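PDB 4ZPI: putative oxidase/hydroxylase from Streptomyces hygroscopicus subsp. hygroscopicus, which probably acts as an iron(II)- and 2-oxoglutarate-dependent dioxygenase or hydroxylase of the phytanoyl-CoA dioxygenase family. Local coordinates for residues V98-G103 with V252-V257; G103-L108 with N201-H206. All coordinates share one frame; numbering follows the deposited sequence.

Contact 1: V98-G103 with V252-V257; sequences VLYLHG and VEEDFV. With FE2 (Fe (II) ion), chain H.
E253 takes hold of the backbone of L101 at both of its polar atoms. Its own N donates to L101 O over 2.9 Å, nearly straight at 172°, while its OE1 accepts from L101 N at 2.7 Å, met on the anti side and 34° out of the carboxylate plane. The glutamate chain, extended beyond CG, lies beside the L101 side chain and points the same way, bringing OE1 within 3.2 Å of L101 CB. Water 1 adds a bridge from L101 O to E254 N. One residue earlier on the strand, Y100 meets V257, the last residue modelled: the two side chains come from opposite directions, V257 CG1 meets Y100 CE1 at 3.5 Å, and the tyrosine OH bonds to R210. Next along, H102 CB rests on V252 CG1, while ND1 donates in plane to Y100 O, fixing the turn of the imidazole whose NE2 binds iron at 2.4 Å. Cutting E253 back to an alanine would remove the carboxylate and probably leave L101 N, S178 OG and L179 N without the group that pairs with all three. Three donors converging on one carboxylate would be expected to stabilise its charged form. The two bonds to L101, with V257 and V252 packing on Y100 and H102, join the C-terminal segment to the strand that supplies an iron ligand, and S178 and L179 tie the same carboxylate to the start of helix 179-182.

Contact 2: G103-L108 with N201-H206; sequences GGNSEL and NEALMH. With FE2 (Fe (II) ion), chain H.
G103 passes close over the turn that leads toward H206, its CA 3.7 Å from L204 O. There is no room for a side chain: a CB would run into that same carbonyl, and the positive phi would in any case press it against the O of H102. G104, the next residue, gives the one bond between the backbones, a weak one from its N to A203 O at 2.8 Å, bent to 129°. A CB here would strike M205 CE, so the second glycine also admits the methionine. The carbonyl that G104 meets belongs to a type I turn from N201 to L204, reinforced by an Asx turn in which A203 N donates to N201 OD1 at 3.0 Å. The turn carries E202, and the chain beyond it runs through M205 to H206; with H102 these form the two-histidine, one-carboxylate set of iron(II)/2-oxoglutarate oxygenases, which are built on a double-stranded beta-helix, as the family assignment suggests here. H206 NE2 binds iron at 2.3 Å, and its ND1 donates to L204 O, which lies in the ring plane, at 174°; E202 OE2 stands 3.8 Å from the iron in this model, beyond a direct bond. N105 is the second residue of another type I turn, G104 to E107, and sets OD1 4.4 Å from A203 CB while ND2 bonds to A162 O. E107 then folds back, bent at chi2, and crosses M205 at about a right angle. M205 reaches it extended through chi1 and chi2 and bends only at chi3 (-36°), putting CE 3.2 Å from E107 OE2; that oxygen accepts from L166 N, and OE1 from L167 N.

In the fold
From the N terminus the chain passes several helices and three strands of the six-stranded sheet before it reaches strand 99-102, an outermost strand of the four-stranded sheet, and runs on through G103, the residue both contacts share, into the loop 103-108. Some ninety residues later it returns as 201-206, the link from strand 197-201 of the six-stranded sheet to strand 206-208 of the four-stranded one, and contact 2 closes that loop. Only at the C terminus does 252-257 come back to strand 99-102, so contact 1 spans the wider loop and encloses contact 2. The two join directly: H102 O probably accepts from H206 N, L101 packs on M205, and the iron lies beside both.

Contact 1: V98-G103 with V252-V257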
loop_
_atom_site.group_PDB
_atom_site.type_symbol
_atom_site.label_atom_id
_atom_site.label_comp_id
_atom_site.label_asym_id
_atom_site.label_seq_id
_atom_site.Cartn_x
_atom_site.Cartn_y
_atom_site.Cartn_z
ATOM N N VAL C 98 -0.266 -30.092 20.255
ATOM C CA VAL C 98 -1.007 -29.143 19.444
ATOM C C VAL C 98 -0.210 -27.852 19.372
ATOM O O VAL C 98 0.534 -27.528 20.287
ATOM C CB VAL C 98 -2.431 -28.880 20.028
ATOM C CG1 VAL C 98 -2.339 -28.229 21.395
ATOM C CG2 VAL C 98 -3.275 -28.023 19.087
ATOM N N LEU C 99 -0.347 -27.120 18.275
ATOM C CA LEU C 99 0.247 -25.792 18.171
ATOM C C LEU C 99 -0.852 -24.745 17.902
ATOM O O LEU C 99 -1.432 -24.707 16.808
ATOM C CB LEU C 99 1.314 -25.782 17.070
ATOM C CG LEU C 99 1.934 -24.436 16.684
ATOM C CD1 LEU C 99 2.765 -23.875 17.806
ATOM C CD2 LEU C 99 2.747 -24.575 15.413
ATOM N N TYR C 100 -1.148 -23.915 18.905
ATOM C CA TYR C 100 -2.206 -22.900 18.791
ATOM C C TYR C 100 -1.826 -21.790 17.808
ATOM O O TYR C 100 -0.657 -21.619 17.474
ATOM C CB TYR C 100 -2.524 -22.280 20.158
ATOM C CG TYR C 100 -3.050 -23.249 21.191
ATOM C CD1 TYR C 100 -2.800 -23.057 22.541
ATOM C CD2 TYR C 100 -3.793 -24.358 20.817
ATOM C CE1 TYR C 100 -3.280 -23.939 23.490
ATOM C CE2 TYR C 100 -4.277 -25.248 21.759
ATOM C CZ TYR C 100 -4.018 -25.034 23.091
ATOM O OH TYR C 100 -4.506 -25.921 24.022
ATOM N N LEU C 101 -2.817 -21.024 17.365
ATOM C CA LEU C 101 -2.583 -19.990 16.360
ATOM C C LEU C 101 -1.623 -18.889 16.830
ATOM O O LEU C 101 -1.677 -18.431 17.975
ATOM C CB LEU C 101 -3.909 -19.354 15.924
ATOM C CG LEU C 101 -4.926 -20.188 15.134
ATOM C CD1 LEU C 101 -6.103 -19.317 14.674
ATOM C CD2 LEU C 101 -4.266 -20.867 13.942
ATOM N N HIS C 102 -0.741 -18.488 15.918
ATOM C CA HIS C 102 0.131 -17.330 16.082
ATOM C C HIS C 102 0.363 -16.748 14.688
ATOM O O HIS C 102 0.027 -17.390 13.685
ATOM C CB HIS C 102 1.451 -17.715 16.746
ATOM C CG HIS C 102 2.175 -18.802 16.030
ATOM N ND1 HIS C 102 1.842 -20.131 16.174
ATOM C CD2 HIS C 102 3.194 -18.763 15.138
ATOM C CE1 HIS C 102 2.630 -20.865 15.406
ATOM N NE2 HIS C 102 3.463 -20.060 14.770
ATOM N N GLY C 103 0.922 -15.543 14.617
ATOM C CA GLY C 103 1.033 -14.853 13.341
ATOM C C GLY C 103 -0.158 -13.946 13.059
ATOM O O GLY C 103 -0.885 -13.567 13.970
ATOM N N VAL C 252 -1.084 -13.916 20.439
ATOM C CA VAL C 252 -1.119 -15.297 20.003
ATOM C C VAL C 252 -2.140 -16.038 20.871
ATOM O O VAL C 252 -2.465 -15.588 21.970
ATOM C CB VAL C 252 0.273 -15.959 20.103
ATOM C CG1 VAL C 252 1.254 -15.250 19.179
ATOM C CG2 VAL C 252 0.775 -15.935 21.549
ATOM N N GLU C 253 -2.656 -17.161 20.391
ATOM C CA GLU C 253 -3.682 -17.858 21.159
ATOM C C GLU C 253 -3.162 -18.360 22.501
ATOM O O GLU C 253 -3.876 -18.318 23.493
ATOM C CB GLU C 253 -4.264 -19.008 20.353
ATOM C CG GLU C 253 -5.461 -18.599 19.548
ATOM C CD GLU C 253 -5.999 -19.740 18.727
ATOM O OE1 GLU C 253 -5.233 -20.700 18.479
ATOM O OE2 GLU C 253 -7.177 -19.679 18.330
ATOM N N GLU C 254 -1.911 -18.801 22.534
ATOM C CA GLU C 254 -1.267 -19.238 23.772
ATOM C C GLU C 254 -1.430 -18.255 24.951
ATOM O O GLU C 254 -1.282 -18.639 26.116
ATOM C CB GLU C 254 0.219 -19.472 23.515
ATOM C CG GLU C 254 0.724 -20.815 23.960
ATOM C CD GLU C 254 2.226 -20.921 23.822
ATOM O OE1 GLU C 254 2.767 -20.356 22.844
ATOM O OE2 GLU C 254 2.869 -21.552 24.696
ATOM N N ASP C 255 -1.741 -16.996 24.643
ATOM C CA ASP C 255 -1.856 -15.939 25.646
ATOM C C ASP C 255 -3.109 -16.041 26.521
ATOM O O ASP C 255 -3.153 -15.477 27.610
ATOM C CB ASP C 255 -1.845 -14.555 24.976
ATOM C CG ASP C 255 -0.473 -14.163 24.398
ATOM O OD1 ASP C 255 0.582 -14.597 24.927
ATOM O OD2 ASP C 255 -0.457 -13.390 23.411
ATOM N N PHE C 256 -4.133 -16.743 26.062
ATOM C CA PHE C 256 -5.380 -16.752 26.818
ATOM C C PHE C 256 -6.174 -18.051 26.749
ATOM O O PHE C 256 -7.317 -18.095 27.184
ATOM C CB PHE C 256 -6.270 -15.600 26.348
ATOM C CG PHE C 256 -6.538 -15.603 24.876
ATOM C CD1 PHE C 256 -7.606 -16.318 24.353
ATOM C CD2 PHE C 256 -5.727 -14.880 24.010
ATOM C CE1 PHE C 256 -7.859 -16.319 22.985
ATOM C CE2 PHE C 256 -5.972 -14.871 22.643
ATOM C CZ PHE C 256 -7.035 -15.592 22.127
ATOM N N VAL C 257 -5.568 -19.104 26.217
ATOM C CA VAL C 257 -6.270 -20.367 26.038
ATOM C C VAL C 257 -6.025 -21.350 27.186
ATOM O O VAL C 257 -4.917 -21.857 27.363
ATOM C CB VAL C 257 -5.873 -21.016 24.703
ATOM C CG1 VAL C 257 -6.270 -22.475 24.683
ATOM C CG2 VAL C 257 -6.537 -20.268 23.558
HETATM FE FE FE2 H . 4.950 -20.792 12.989
HETATM O O HOH W 1 -0.314 -19.316 20.271
#

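Contact 2: G103-L108 with N201-H206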
loop_
_atom_site.group_PDB
_atom_site.type_symbol
_atom_site.label_atom_id
_atom_site.label_comp_id
_atom_site.label_asym_id
_atom_site.label_seq_id
_atom_site.Cartn_x
_atom_site.Cartn_y
_atom_site.Cartn_z
ATOM N N GLY C 103 0.922 -15.543 14.617
ATOM C CA GLY C 103 1.033 -14.853 13.341
ATOM C C GLY C 103 -0.158 -13.946 13.059
ATOM O O GLY C 103 -0.885 -13.567 13.970
ATOM N N GLY C 104 -0.365 -13.585 11.797
ATOM C CA GLY C 104 -1.410 -12.635 11.453
ATOM C C GLY C 104 -0.924 -11.212 11.253
ATOM O O GLY C 104 -0.316 -10.616 12.116
ATOM N N ASN C 105 -1.218 -10.663 10.092
ATOM C CA ASN C 105 -0.767 -9.339 9.693
ATOM C C ASN C 105 -1.119 -8.173 10.621
ATOM O O ASN C 105 -0.399 -7.173 10.653
ATOM C CB ASN C 105 -1.336 -9.031 8.304
ATOM C CG ASN C 105 -0.582 -7.928 7.594
ATOM O OD1 ASN C 105 0.657 -7.947 7.522
ATOM N ND2 ASN C 105 -1.323 -6.955 7.065
ATOM N N SER C 106 -2.226 -8.272 11.357
ATOM C CA SER C 106 -2.735 -7.113 12.091
ATOM C C SER C 106 -2.980 -7.331 13.570
ATOM O O SER C 106 -3.721 -6.573 14.175
ATOM C CB SER C 106 -4.042 -6.616 11.462
ATOM O OG SER C 106 -3.803 -5.923 10.247
ATOM N N GLU C 107 -2.365 -8.345 14.163
ATOM C CA GLU C 107 -2.583 -8.606 15.582
ATOM C C GLU C 107 -1.963 -7.515 16.469
ATOM O O GLU C 107 -0.948 -6.906 16.113
ATOM C CB GLU C 107 -2.054 -9.991 15.941
ATOM C CG GLU C 107 -2.780 -11.111 15.148
ATOM C CD GLU C 107 -4.301 -11.014 15.283
ATOM O OE1 GLU C 107 -4.782 -10.852 16.427
ATOM O OE2 GLU C 107 -5.014 -11.076 14.253
ATOM N N LEU C 108 -2.615 -7.244 17.598
ATOM C CA LEU C 108 -2.261 -6.115 18.448
ATOM C C LEU C 108 -1.115 -6.448 19.411
ATOM O O LEU C 108 -0.927 -7.599 19.807
ATOM C CB LEU C 108 -3.487 -5.632 19.235
ATOM C CG LEU C 108 -4.641 -5.015 18.437
ATOM C CD1 LEU C 108 -5.768 -4.555 19.351
ATOM C CD2 LEU C 108 -4.147 -3.864 17.592
ATOM N N ASN C 201 5.084 -17.699 4.442
ATOM C CA ASN C 201 5.153 -16.303 4.891
ATOM C C ASN C 201 4.670 -16.178 6.341
ATOM O O ASN C 201 3.500 -16.412 6.620
ATOM C CB ASN C 201 4.311 -15.408 3.986
ATOM C CG ASN C 201 4.436 -13.935 4.314
ATOM O OD1 ASN C 201 4.961 -13.537 5.367
ATOM N ND2 ASN C 201 3.937 -13.102 3.404
ATOM N N GLU C 202 5.563 -15.784 7.245
ATOM C CA GLU C 202 5.247 -15.734 8.672
ATOM C C GLU C 202 4.186 -14.698 9.058
ATOM O O GLU C 202 3.768 -14.651 10.214
ATOM C CB GLU C 202 6.520 -15.470 9.489
ATOM C CG GLU C 202 7.450 -16.667 9.595
ATOM C CD GLU C 202 6.852 -17.800 10.409
ATOM O OE1 GLU C 202 6.771 -18.931 9.876
ATOM O OE2 GLU C 202 6.471 -17.566 11.582
ATOM N N ALA C 203 3.754 -13.871 8.110
ATOM C CA ALA C 203 2.585 -13.011 8.336
ATOM C C ALA C 203 1.274 -13.830 8.435
ATOM O O ALA C 203 0.335 -13.429 9.114
ATOM C CB ALA C 203 2.476 -11.960 7.240
ATOM N N LEU C 204 1.219 -14.977 7.767
ATOM C CA LEU C 204 0.067 -15.874 7.875
ATOM C C LEU C 204 -0.225 -16.270 9.331
ATOM O O LEU C 204 0.698 -16.586 10.092
ATOM C CB LEU C 204 0.309 -17.130 7.040
ATOM C CG LEU C 204 -0.894 -18.007 6.741
ATOM C CD1 LEU C 204 -1.835 -17.263 5.813
ATOM C CD2 LEU C 204 -0.436 -19.326 6.133
ATOM N N MET C 205 -1.500 -16.241 9.725
ATOM C CA MET C 205 -1.905 -16.780 11.026
ATOM C C MET C 205 -2.127 -18.283 10.864
ATOM O O MET C 205 -2.918 -18.728 10.029
ATOM C CB MET C 205 -3.161 -16.090 11.551
ATOM C CG MET C 205 -3.628 -16.585 12.925
ATOM S SD MET C 205 -4.993 -15.604 13.604
ATOM C CE MET C 205 -4.554 -13.958 13.028
ATOM N N HIS C 206 -1.397 -19.068 11.643
ATOM C CA HIS C 206 -1.302 -20.497 11.395
ATOM C C HIS C 206 -0.941 -21.242 12.681
ATOM O O HIS C 206 -0.467 -20.637 13.650
ATOM C CB HIS C 206 -0.262 -20.779 10.303
ATOM C CG HIS C 206 1.151 -20.643 10.782
ATOM N ND1 HIS C 206 1.777 -19.424 10.916
ATOM C CD2 HIS C 206 2.042 -21.574 11.198
ATOM C CE1 HIS C 206 2.993 -19.607 11.392
ATOM N NE2 HIS C 206 3.180 -20.905 11.566
HETATM FE FE FE2 H . 4.950 -20.792 12.989
#